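Local coordinates for protein AA9 family lytic polysaccharide monooxygenase D (Myceliophthora thermophila, PDB 5UFV) that cleaves cellulose chains oxidatively at their glycosidic bonds, using a reduced active-site copper with oxygen or hydrogen peroxide as cosubstrate and releasing C1-oxidised products, at residues 75-80 with 119-124; 201-206 with 216-221. All blocks are in the same frame, centred on the assembly; numbering follows the deposited sequence.

Contact 1 (75-80 with 119-124); sequences HSQGPI and DTETPS. With CU (copper (II) ion), chain G.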
ATOM      1  N   HIS A  75       1.202  -7.670  12.753  1.00 31.44           N
ATOM      2  CA  HIS A  75       2.532  -7.075  13.056  1.00 30.74           C
ATOM      3  C   HIS A  75       2.493  -5.597  13.441  1.00 29.79           C
ATOM      4  O   HIS A  75       1.811  -4.802  12.820  1.00 29.97           O
ATOM      5  CB  HIS A  75       3.494  -7.279  11.881  1.00 30.18           C
ATOM      6  CG  HIS A  75       3.611  -8.700  11.452  1.00 29.65           C
ATOM      7  ND1 HIS A  75       4.070  -9.682  12.297  1.00 30.08           N
ATOM      8  CD2 HIS A  75       3.292  -9.318  10.286  1.00 30.01           C
ATOM      9  CE1 HIS A  75       4.023 -10.849  11.677  1.00 30.67           C
ATOM     10  NE2 HIS A  75       3.568 -10.654  10.453  1.00 30.96           N
ATOM     11  N   SER A  76       3.279  -5.244  14.440  1.00 30.67           N
ATOM     12  CA  SER A  76       3.271  -3.908  15.008  1.00 31.89           C
ATOM     13  C   SER A  76       4.447  -3.037  14.621  1.00 30.87           C
ATOM     14  O   SER A  76       4.509  -1.910  15.039  1.00 30.19           O
ATOM     15  CB  SER A  76       3.195  -4.015  16.531  1.00 34.12           C
ATOM     16  OG  SER A  76       1.924  -4.533  16.869  1.00 35.68           O
ATOM     17  N   GLN A  77       5.362  -3.547  13.809  1.00 32.15           N
ATOM     18  CA  GLN A  77       6.458  -2.744  13.284  1.00 32.67           C
ATOM     19  C   GLN A  77       6.526  -2.731  11.764  1.00 30.39           C
ATOM     20  O   GLN A  77       6.610  -3.762  11.127  1.00 31.92           O
ATOM     21  CB  GLN A  77       7.785  -3.272  13.796  1.00 35.96           C
ATOM     22  CG  GLN A  77       7.931  -3.221  15.306  1.00 39.86           C
ATOM     23  CD  GLN A  77       7.424  -4.471  15.994  1.00 42.27           C
ATOM     24  OE1 GLN A  77       7.473  -5.568  15.450  1.00 45.58           O
ATOM     25  NE2 GLN A  77       6.930  -4.305  17.204  1.00 47.12           N
ATOM     26  N   GLY A  78       6.498  -1.541  11.204  1.00 28.48           N
ATOM     27  CA  GLY A  78       6.858  -1.302   9.835  1.00 27.82           C
ATOM     28  C   GLY A  78       5.934  -0.258   9.223  1.00 28.68           C
ATOM     29  O   GLY A  78       4.906   0.110   9.806  1.00 27.39           O
ATOM     30  N   PRO A  79       6.290   0.235   8.032  1.00 28.85           N
ATOM     31  CA  PRO A  79       5.493   1.260   7.384  1.00 29.16           C
ATOM     32  C   PRO A  79       4.222   0.803   6.636  1.00 28.95           C
ATOM     33  O   PRO A  79       4.033  -0.374   6.322  1.00 27.42           O
ATOM     34  CB  PRO A  79       6.481   1.876   6.392  1.00 29.71           C
ATOM     35  CG  PRO A  79       7.380   0.768   6.045  1.00 29.78           C
ATOM     36  CD  PRO A  79       7.564   0.015   7.332  1.00 29.58           C
ATOM     37  N   ILE A  80       3.370   1.782   6.383  1.00 28.46           N
ATOM     38  CA  ILE A  80       2.194   1.640   5.567  1.00 29.40           C
ATOM     39  C   ILE A  80       2.461   2.493   4.343  1.00 29.38           C
ATOM     40  O   ILE A  80       2.868   3.638   4.487  1.00 29.82           O
ATOM     41  CB  ILE A  80       0.975   2.257   6.284  1.00 30.02           C
ATOM     42  CG1 ILE A  80       0.736   1.547   7.604  1.00 30.64           C
ATOM     43  CG2 ILE A  80      -0.254   2.191   5.408  1.00 29.71           C
ATOM     44  CD1 ILE A  80      -0.375   2.152   8.415  1.00 32.13           C
ATOM     45  N   ASP A 119      12.166  -1.528  17.448  1.00 40.88           N
ATOM     46  CA  ASP A 119      11.743  -2.908  17.698  1.00 40.89           C
ATOM     47  C   ASP A 119      10.774  -3.074  18.874  1.00 41.68           C
ATOM     48  O   ASP A 119      10.382  -4.188  19.174  1.00 41.29           O
ATOM     49  CB  ASP A 119      12.954  -3.827  17.877  1.00 41.02           C
ATOM     50  CG  ASP A 119      13.647  -3.660  19.215  1.00 43.76           C
ATOM     51  OD1 ASP A 119      13.504  -2.602  19.861  1.00 46.17           O
ATOM     52  OD2 ASP A 119      14.381  -4.591  19.613  1.00 44.43           O
ATOM     53  N   THR A 120      10.365  -1.984  19.522  1.00 41.51           N
ATOM     54  CA  THR A 120       9.458  -2.100  20.653  1.00 41.74           C
ATOM     55  C   THR A 120       8.077  -2.574  20.204  1.00 41.43           C
ATOM     56  O   THR A 120       7.512  -2.042  19.253  1.00 39.39           O
ATOM     57  CB  THR A 120       9.319  -0.771  21.401  1.00 42.21           C
ATOM     58  OG1 THR A 120      10.579  -0.443  21.988  1.00 44.25           O
ATOM     59  CG2 THR A 120       8.233  -0.866  22.513  1.00 42.56           C
ATOM     60  N   GLU A 121       7.544  -3.549  20.936  1.00 43.42           N
ATOM     61  CA  GLU A 121       6.284  -4.212  20.620  1.00 45.98           C
ATOM     62  C   GLU A 121       5.053  -3.514  21.233  1.00 43.28           C
ATOM     63  O   GLU A 121       4.105  -3.227  20.521  1.00 39.48           O
ATOM     64  CB  GLU A 121       6.366  -5.678  21.054  1.00 51.69           C
ATOM     65  CG  GLU A 121       5.105  -6.498  20.792  1.00 57.84           C
ATOM     66  CD  GLU A 121       4.846  -6.823  19.324  1.00 60.04           C
ATOM     67  OE1 GLU A 121       5.698  -6.540  18.439  1.00 58.44           O
ATOM     68  OE2 GLU A 121       3.760  -7.393  19.071  1.00 63.93           O
ATOM     69  N   THR A 122       5.059  -3.261  22.539  1.00 44.98           N
ATOM     70  CA  THR A 122       4.067  -2.360  23.157  1.00 46.09           C
ATOM     71  C   THR A 122       4.760  -1.384  24.097  1.00 44.85           C
ATOM     72  O   THR A 122       5.630  -1.789  24.867  1.00 43.90           O
ATOM     73  CB  THR A 122       2.973  -3.079  23.979  1.00 48.73           C
ATOM     74  OG1 THR A 122       3.582  -3.707  25.105  1.00 55.13           O
ATOM     75  CG2 THR A 122       2.239  -4.137  23.157  1.00 49.90           C
ATOM     76  N   PRO A 123       4.407  -0.098  24.026  1.00 44.50           N
ATOM     77  CA  PRO A 123       3.534   0.463  22.987  1.00 42.28           C
ATOM     78  C   PRO A 123       4.312   0.817  21.689  1.00 39.98           C
ATOM     79  O   PRO A 123       5.130   1.748  21.678  1.00 39.89           O
ATOM     80  CB  PRO A 123       3.022   1.736  23.651  1.00 43.75           C
ATOM     81  CG  PRO A 123       4.179   2.195  24.507  1.00 44.32           C
ATOM     82  CD  PRO A 123       4.980   0.966  24.871  1.00 44.66           C
ATOM     83  N   SER A 124       4.045   0.094  20.609  1.00 36.09           N
ATOM     84  CA  SER A 124       4.747   0.322  19.340  1.00 34.41           C
ATOM     85  C   SER A 124       4.767   1.793  18.888  1.00 32.58           C
ATOM     86  O   SER A 124       3.770   2.491  18.944  1.00 33.04           O
ATOM     87  CB  SER A 124       4.127  -0.535  18.221  1.00 32.20           C
ATOM     88  OG  SER A 124       4.602  -0.100  16.956  1.00 32.40           O
TER
HETATM   89 CU    CU G 301       2.844 -12.139   9.336  1.00 34.36          CU
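Gln77 and Glu121 carry the contact between these two loops, their side chains crossing at about a right angle. In Gln77, CG lies anti to the carbonyl carbon (chi1 -62°), and a bend at the next torsion brings CD round, with the amide group toward 119-124. There NE2 gives two hydrogen bonds. The one to Glu121 OE1, at 2.8 Å, is nearly straight (N-H...O 170°) and leaves in the amide plane, but it meets the carboxylate on its anti side and well out of the carboxylate plane. The other, from NE2 to Thr120 O at 3.1 Å, is more bent (149°) and approaches from above the carbonyl plane. The two acceptors lie in clearly different directions from NE2, consistent with the use of both N-H groups, which would fix the rotation of the amide. Glu121 reaches the site with CG anti to its backbone N and a bend at chi2.

A third bond runs from Ser124 OG to Ser76 O (2.6 Å), and the same hydroxyl accepts from Trp126 N; beside it, Ser76 CB packs on Ser124 CB at 4.0 Å. A leucine in place of Gln77 would probably leave Glu121 OE1 and Thr120 O without their amide donor and weaken the hold on loop 119-124. Two residues before Gln77, His75 NE2 binds copper at 2.0 Å, in a site shared with methylated His1 and Tyr169. The chemistry implies that polar bonds, more than apolar burial, tie the outer loop to the copper-ligand loop.

Contact 2 (201-206 with 216-221); sequences DPNISF and EYKIPG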
ATOM      1  N   ASP A 201      18.738  -2.107   0.756  1.00 39.42           N
ATOM      2  CA  ASP A 201      18.628  -0.748   1.270  1.00 39.75           C
ATOM      3  C   ASP A 201      18.465  -0.767   2.797  1.00 41.16           C
ATOM      4  O   ASP A 201      17.869  -1.696   3.351  1.00 40.91           O
ATOM      5  CB  ASP A 201      17.445  -0.012   0.655  1.00 39.69           C
ATOM      6  CG  ASP A 201      17.629   0.304  -0.836  1.00 41.23           C
ATOM      7  OD1 ASP A 201      18.736   0.115  -1.393  1.00 42.56           O
ATOM      8  OD2 ASP A 201      16.624   0.747  -1.461  1.00 41.74           O
ATOM      9  N   PRO A 202      18.981   0.268   3.484  1.00 42.38           N
ATOM     10  CA  PRO A 202      19.053   0.283   4.963  1.00 42.49           C
ATOM     11  C   PRO A 202      17.720   0.570   5.672  1.00 41.23           C
ATOM     12  O   PRO A 202      17.645   0.514   6.903  1.00 42.04           O
ATOM     13  CB  PRO A 202      20.061   1.413   5.262  1.00 42.78           C
ATOM     14  CG  PRO A 202      20.029   2.309   4.063  1.00 42.74           C
ATOM     15  CD  PRO A 202      19.555   1.496   2.882  1.00 42.58           C
ATOM     16  N   ASN A 203      16.707   0.930   4.894  1.00 37.61           N
ATOM     17  CA  ASN A 203      15.354   0.934   5.372  1.00 35.75           C
ATOM     18  C   ASN A 203      14.560  -0.301   4.880  1.00 34.68           C
ATOM     19  O   ASN A 203      13.349  -0.345   5.033  1.00 33.44           O
ATOM     20  CB  ASN A 203      14.656   2.245   4.984  1.00 34.93           C
ATOM     21  CG  ASN A 203      14.694   2.527   3.496  1.00 35.48           C
ATOM     22  OD1 ASN A 203      15.230   1.754   2.695  1.00 35.22           O
ATOM     23  ND2 ASN A 203      14.136   3.666   3.120  1.00 36.71           N
ATOM     24  N   ILE A 204      15.242  -1.308   4.330  1.00 35.09           N
ATOM     25  CA  ILE A 204      14.578  -2.536   3.891  1.00 36.12           C
ATOM     26  C   ILE A 204      15.068  -3.758   4.655  1.00 37.86           C
ATOM     27  O   ILE A 204      14.273  -4.412   5.335  1.00 40.65           O
ATOM     28  CB  ILE A 204      14.753  -2.743   2.377  1.00 36.08           C
ATOM     29  CG1 ILE A 204      14.126  -1.554   1.602  1.00 36.27           C
ATOM     30  CG2 ILE A 204      14.196  -4.091   1.952  1.00 33.68           C
ATOM     31  CD1 ILE A 204      12.621  -1.385   1.768  1.00 34.76           C
ATOM     32  N   SER A 205      16.359  -4.067   4.532  1.00 40.30           N
ATOM     33  CA  SER A 205      17.013  -5.139   5.282  1.00 41.20           C
ATOM     34  C   SER A 205      18.009  -4.463   6.199  1.00 43.98           C
ATOM     35  O   SER A 205      18.946  -3.813   5.730  1.00 42.27           O
ATOM     36  CB  SER A 205      17.763  -6.115   4.376  1.00 43.54           C
ATOM     37  OG  SER A 205      16.895  -7.048   3.735  1.00 45.52           O
ATOM     38  N   PHE A 206      17.789  -4.612   7.507  1.00 46.17           N
ATOM     39  CA  PHE A 206      18.641  -3.989   8.528  1.00 47.16           C
ATOM     40  C   PHE A 206      18.317  -4.602   9.893  1.00 45.77           C
ATOM     41  O   PHE A 206      17.316  -5.309  10.038  1.00 44.15           O
ATOM     42  CB  PHE A 206      18.461  -2.450   8.551  1.00 46.74           C
ATOM     43  CG  PHE A 206      17.121  -1.998   9.062  1.00 45.85           C
ATOM     44  CD1 PHE A 206      15.996  -2.088   8.259  1.00 45.06           C
ATOM     45  CD2 PHE A 206      16.984  -1.496  10.352  1.00 45.11           C
ATOM     46  CE1 PHE A 206      14.765  -1.667   8.728  1.00 44.29           C
ATOM     47  CE2 PHE A 206      15.758  -1.082  10.831  1.00 42.76           C
ATOM     48  CZ  PHE A 206      14.647  -1.167  10.021  1.00 44.07           C
ATOM     49  N   GLU A 216      15.339   6.411  13.743  1.00 50.04           N
ATOM     50  CA  GLU A 216      14.510   7.141  12.784  1.00 51.27           C
ATOM     51  C   GLU A 216      14.339   6.136  11.691  1.00 45.45           C
ATOM     52  O   GLU A 216      15.210   5.308  11.512  1.00 43.89           O
ATOM     53  CB  GLU A 216      15.220   8.375  12.215  1.00 56.77           C
ATOM     54  CG  GLU A 216      15.646   9.425  13.243  1.00 64.36           C
ATOM     55  CD  GLU A 216      16.970  10.159  12.892  1.00 72.26           C
ATOM     56  OE1 GLU A 216      17.368  10.215  11.693  1.00 68.85           O
ATOM     57  OE2 GLU A 216      17.628  10.696  13.831  1.00 75.70           O
ATOM     58  N   TYR A 217      13.220   6.188  10.982  1.00 41.72           N
ATOM     59  CA  TYR A 217      12.994   5.320   9.834  1.00 37.20           C
ATOM     60  C   TYR A 217      12.638   6.191   8.653  1.00 37.04           C
ATOM     61  O   TYR A 217      11.668   6.939   8.697  1.00 36.36           O
ATOM     62  CB  TYR A 217      11.867   4.322  10.123  1.00 35.42           C
ATOM     63  CG  TYR A 217      11.601   3.352   8.990  1.00 32.78           C
ATOM     64  CD1 TYR A 217      12.444   2.300   8.758  1.00 31.46           C
ATOM     65  CD2 TYR A 217      10.515   3.517   8.151  1.00 31.56           C
ATOM     66  CE1 TYR A 217      12.218   1.424   7.720  1.00 31.37           C
ATOM     67  CE2 TYR A 217      10.269   2.651   7.098  1.00 31.90           C
ATOM     68  CZ  TYR A 217      11.118   1.588   6.888  1.00 32.02           C
ATOM     69  OH  TYR A 217      10.892   0.715   5.832  1.00 30.23           O
ATOM     70  N   LYS A 218      13.439   6.119   7.604  1.00 39.22           N
ATOM     71  CA  LYS A 218      13.099   6.762   6.340  1.00 41.74           C
ATOM     72  C   LYS A 218      12.128   5.819   5.566  1.00 41.22           C
ATOM     73  O   LYS A 218      12.466   4.673   5.231  1.00 42.33           O
ATOM     74  CB  LYS A 218      14.384   7.051   5.554  1.00 43.64           C
ATOM     75  CG  LYS A 218      14.182   7.646   4.179  1.00 47.76           C
ATOM     76  CD  LYS A 218      13.615   9.059   4.233  1.00 54.27           C
ATOM     77  CE  LYS A 218      13.233   9.576   2.836  1.00 58.03           C
ATOM     78  NZ  LYS A 218      14.384   9.618   1.867  1.00 58.64           N
ATOM     79  N   ILE A 219      10.928   6.297   5.280  1.00 37.87           N
ATOM     80  CA  ILE A 219       9.974   5.497   4.523  1.00 35.61           C
ATOM     81  C   ILE A 219      10.462   5.318   3.064  1.00 35.13           C
ATOM     82  O   ILE A 219      10.854   6.273   2.395  1.00 35.31           O
ATOM     83  CB  ILE A 219       8.551   6.104   4.617  1.00 34.80           C
ATOM     84  CG1 ILE A 219       8.091   6.130   6.083  1.00 33.68           C
ATOM     85  CG2 ILE A 219       7.534   5.275   3.845  1.00 35.59           C
ATOM     86  CD1 ILE A 219       6.797   6.877   6.326  1.00 33.17           C
ATOM     87  N   PRO A 220      10.464   4.078   2.572  1.00 34.25           N
ATOM     88  CA  PRO A 220      10.950   3.856   1.203  1.00 33.73           C
ATOM     89  C   PRO A 220      10.034   4.408   0.131  1.00 33.00           C
ATOM     90  O   PRO A 220       8.885   4.741   0.401  1.00 31.40           O
ATOM     91  CB  PRO A 220      11.032   2.341   1.082  1.00 33.49           C
ATOM     92  CG  PRO A 220      10.207   1.795   2.184  1.00 33.33           C
ATOM     93  CD  PRO A 220      10.172   2.820   3.279  1.00 33.72           C
ATOM     94  N   GLY A 221      10.571   4.507  -1.078  1.00 32.93           N
ATOM     95  CA  GLY A 221       9.864   5.076  -2.210  1.00 33.93           C
ATOM     96  C   GLY A 221      10.024   6.594  -2.265  1.00 36.03           C
ATOM     97  O   GLY A 221      10.623   7.182  -1.366  1.00 34.95           O
TER
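Asn203 faces the chain at Lys218 and can be followed atom by atom. Its CB lies 3.8 Å from Tyr217 CE1 and also approaches Lys218 O. CG sits between the backbone N and the carbonyl carbon (chi1 56°), and Lys218 O is again its near neighbour. At the tip, ND2 donates to Lys218 O at 2.9 Å; the acceptor is in the amide plane, whereas the donor stands above the carbonyl plane. ND2 also rests 3.7 Å from Pro220 CA. Asn203 is a predicted N-glycosylation site, but carries no sugar here.

The backbone of the same residue is held as well: Tyr217 OH donates to Asn203 O at 2.8 Å, in the carbonyl plane, with a C=O...O angle of 153°. Phe206 comes to the edge of the tyrosine ring, CE1 to CE1 at 4.1 Å, the two side chains crossing at about a right angle. Ile204 adds an apolar touch, CD1 on Pro220 CG at 4.0 Å.

Within 201-206, Asp201 O accepts from both Ile204 N and Ser205 N, and the torsions of Pro202 and Asn203 approximate a type I beta turn. Asn203 thus occupies the third turn position. Phe206 is joined to Asn164 by backbone hydrogen bonding, and Lys103 NZ bonds Pro220 O. The arrangement is a turn fastened to an extended segment in the long C-terminal loop region that flanks the beta-sandwich of AA9 enzymes.

Overall arrangement
The two contacts follow one another along the chain, their centres 14 Å apart, and meet directly where Pro79 CG of contact 1 packs on Tyr217 OH of contact 2 at 3.5 Å. Trp126 forms a second bridge: it touches the Gln77 side chain and sets its ring edge-to-face with Tyr217. Contact 1 is the one that reaches the copper, through His75. Its Gln77 side chain also comes within about 3 Å of His161, assigned by similarity to oxygen binding. Contact 2 stands farther back, with the side chains of Phe206 and His161 about 10 Å apart, as are those of Ile204 and Gln167, the second inferred oxygen-binding residue.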